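Enoyl-CoA hydratase/isomerase family protein (Mycobacterium tuberculosis, PDB 4FN7) probably catalyses the hydration of unsaturated acyl-CoA thioesters in lipid metabolism, as a member of the crotonase superfamily. Local coordinates at residues A104-A109 against A128-I133. Numbering follows the deposited sequence.
Sequences AIAMGA and ANEVAI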
loop_
_atom_site.group_PDB
_atom_site.type_symbol
_atom_site.label_atom_id
_atom_site.label_comp_id
_atom_site.label_asym_id
_atom_site.label_seq_id
_atom_site.Cartn_x
_atom_site.Cartn_y
_atom_site.Cartn_z
ATOM N N ALA A 104 -15.470 -9.993 -11.982
ATOM C CA ALA A 104 -14.267 -9.727 -12.752
ATOM C C ALA A 104 -13.202 -10.704 -12.281
ATOM O O ALA A 104 -12.695 -10.593 -11.160
ATOM C CB ALA A 104 -13.806 -8.276 -12.555
ATOM N N ILE A 105 -12.884 -11.667 -13.136
ATOM C CA ILE A 105 -12.015 -12.774 -12.758
ATOM C C ILE A 105 -10.784 -12.827 -13.642
ATOM O O ILE A 105 -10.879 -12.680 -14.859
ATOM C CB ILE A 105 -12.758 -14.122 -12.896
ATOM C CG1 ILE A 105 -14.114 -14.074 -12.181
ATOM C CG2 ILE A 105 -11.889 -15.279 -12.382
ATOM C CD1 ILE A 105 -14.018 -13.868 -10.675
ATOM N N ALA A 106 -9.626 -13.046 -13.024
ATOM C CA ALA A 106 -8.378 -13.227 -13.758
ATOM C C ALA A 106 -8.137 -12.030 -14.684
ATOM O O ALA A 106 -8.109 -10.897 -14.211
ATOM C CB ALA A 106 -8.389 -14.560 -14.514
ATOM N N MET A 107 -7.967 -12.251 -15.986
ATOM C CA MET A 107 -7.741 -11.112 -16.886
ATOM C C MET A 107 -8.862 -10.064 -16.799
ATOM O O MET A 107 -8.628 -8.888 -17.076
ATOM C CB MET A 107 -7.547 -11.568 -18.338
ATOM C CG MET A 107 -7.152 -10.445 -19.306
ATOM S SD MET A 107 -5.518 -9.711 -19.005
ATOM C CE MET A 107 -5.903 -7.965 -19.129
ATOM N N GLY A 108 -10.071 -10.485 -16.443
ATOM C CA GLY A 108 -11.141 -9.537 -16.187
ATOM C C GLY A 108 -10.808 -8.609 -15.028
ATOM O O GLY A 108 -11.057 -7.404 -15.097
ATOM N N ALA A 109 -10.259 -9.161 -13.949
ATOM C CA ALA A 109 -9.821 -8.336 -12.826
ATOM C C ALA A 109 -8.628 -7.463 -13.209
ATOM O O ALA A 109 -8.517 -6.329 -12.746
ATOM C CB ALA A 109 -9.471 -9.201 -11.621
ATOM N N ALA A 128 -8.334 -12.880 -8.766
ATOM C CA ALA A 128 -7.360 -13.563 -9.611
ATOM C C ALA A 128 -7.395 -15.032 -9.187
ATOM O O ALA A 128 -6.779 -15.403 -8.187
ATOM C CB ALA A 128 -5.963 -12.976 -9.420
ATOM N N ASN A 129 -8.136 -15.856 -9.922
ATOM C CA ASN A 129 -8.351 -17.243 -9.516
ATOM C C ASN A 129 -7.293 -18.210 -10.037
ATOM O O ASN A 129 -7.427 -19.423 -9.862
ATOM C CB ASN A 129 -9.747 -17.712 -9.948
ATOM C CG ASN A 129 -9.850 -17.939 -11.442
ATOM O OD1 ASN A 129 -9.166 -17.279 -12.224
ATOM N ND2 ASN A 129 -10.717 -18.866 -11.851
ATOM N N GLU A 130 -6.248 -17.672 -10.661
ATOM C CA GLU A 130 -5.199 -18.471 -11.291
ATOM C C GLU A 130 -4.713 -19.632 -10.416
ATOM O O GLU A 130 -4.716 -20.787 -10.847
ATOM C CB GLU A 130 -4.014 -17.582 -11.684
ATOM C CG GLU A 130 -4.180 -16.823 -13.007
ATOM C CD GLU A 130 -5.011 -15.541 -12.914
ATOM O OE1 GLU A 130 -5.633 -15.275 -11.871
ATOM O OE2 GLU A 130 -5.036 -14.782 -13.910
ATOM N N VAL A 131 -4.304 -19.331 -9.189
ATOM C CA VAL A 131 -3.709 -20.354 -8.330
ATOM C C VAL A 131 -4.715 -21.447 -7.978
ATOM O O VAL A 131 -4.339 -22.612 -7.821
ATOM C CB VAL A 131 -3.094 -19.715 -7.063
ATOM C CG1 VAL A 131 -2.767 -20.768 -6.012
ATOM C CG2 VAL A 131 -1.847 -18.900 -7.439
ATOM N N ALA A 132 -5.993 -21.091 -7.907
ATOM C CA ALA A 132 -7.034 -22.071 -7.602
ATOM C C ALA A 132 -7.211 -23.088 -8.728
ATOM O O ALA A 132 -7.635 -24.220 -8.486
ATOM C CB ALA A 132 -8.358 -21.377 -7.294
ATOM N N ILE A 133 -6.889 -22.697 -9.958
ATOM C CA ILE A 133 -7.057 -23.602 -11.094
ATOM C C ILE A 133 -5.736 -24.026 -11.746
ATOM O O ILE A 133 -5.721 -24.526 -12.871
ATOM C CB ILE A 133 -8.059 -23.053 -12.144
ATOM C CG1 ILE A 133 -7.518 -21.800 -12.836
ATOM C CG2 ILE A 133 -9.417 -22.783 -11.497
ATOM C CD1 ILE A 133 -8.383 -21.322 -13.983
#
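I105 and A106 meet N129 and E130 in a crotonase-type fold, where the end of strand 103-105 turns into helix 107-112 beside the loop leaving strand 126-127. The two strands are parallel neighbours, and a backbone bond between A106 and Q127 carries their pairing up to the turn. The CA atoms of A106 and A128 are the nearest pair of CA atoms across the two segments, 4.3 Å apart.

Van der Waals contact is made by two methyl groups against the flat polar ends of N129 and E130. I105 has CG2 anti to its backbone N, which sets this methyl over the face of the N129 carboxamide: CG2 is 3.5 Å from N129 CG and almost the same distance, 3.4 Å, from N129 OD1. The two side chains cross at about a right angle. With N129 CG between its own backbone N and carbonyl carbon (chi1 73°), the amide is brought beside the 105-106 turn, and OD1 also reaches A106 CB at 3.6 Å.

Backbone geometry places A106. Its positive phi (55°) marks the sharp turn at the helix N-cap position, and the turn is closed by G108 N donating to I105 O over 2.8 Å. In crotonases the start of the equivalent helix supplies an oxyanion-hole N-H, a role M107 N would probably fill here.

E130 probably falls at the position of an active-site glutamate in related hydratases. Its carboxylate approaches A106, the chain bent at chi2 (81°), while F110 and I137 pack against the side chain. OE2 lies 4.4 Å from M107 N, a proximity and not a bond. A106 CB sits obliquely above the carboxylate plane, 3.4 Å from E130 OE2 and 3.9 Å from E130 OE1, a buried oxygen that has no polar partner in this apo model.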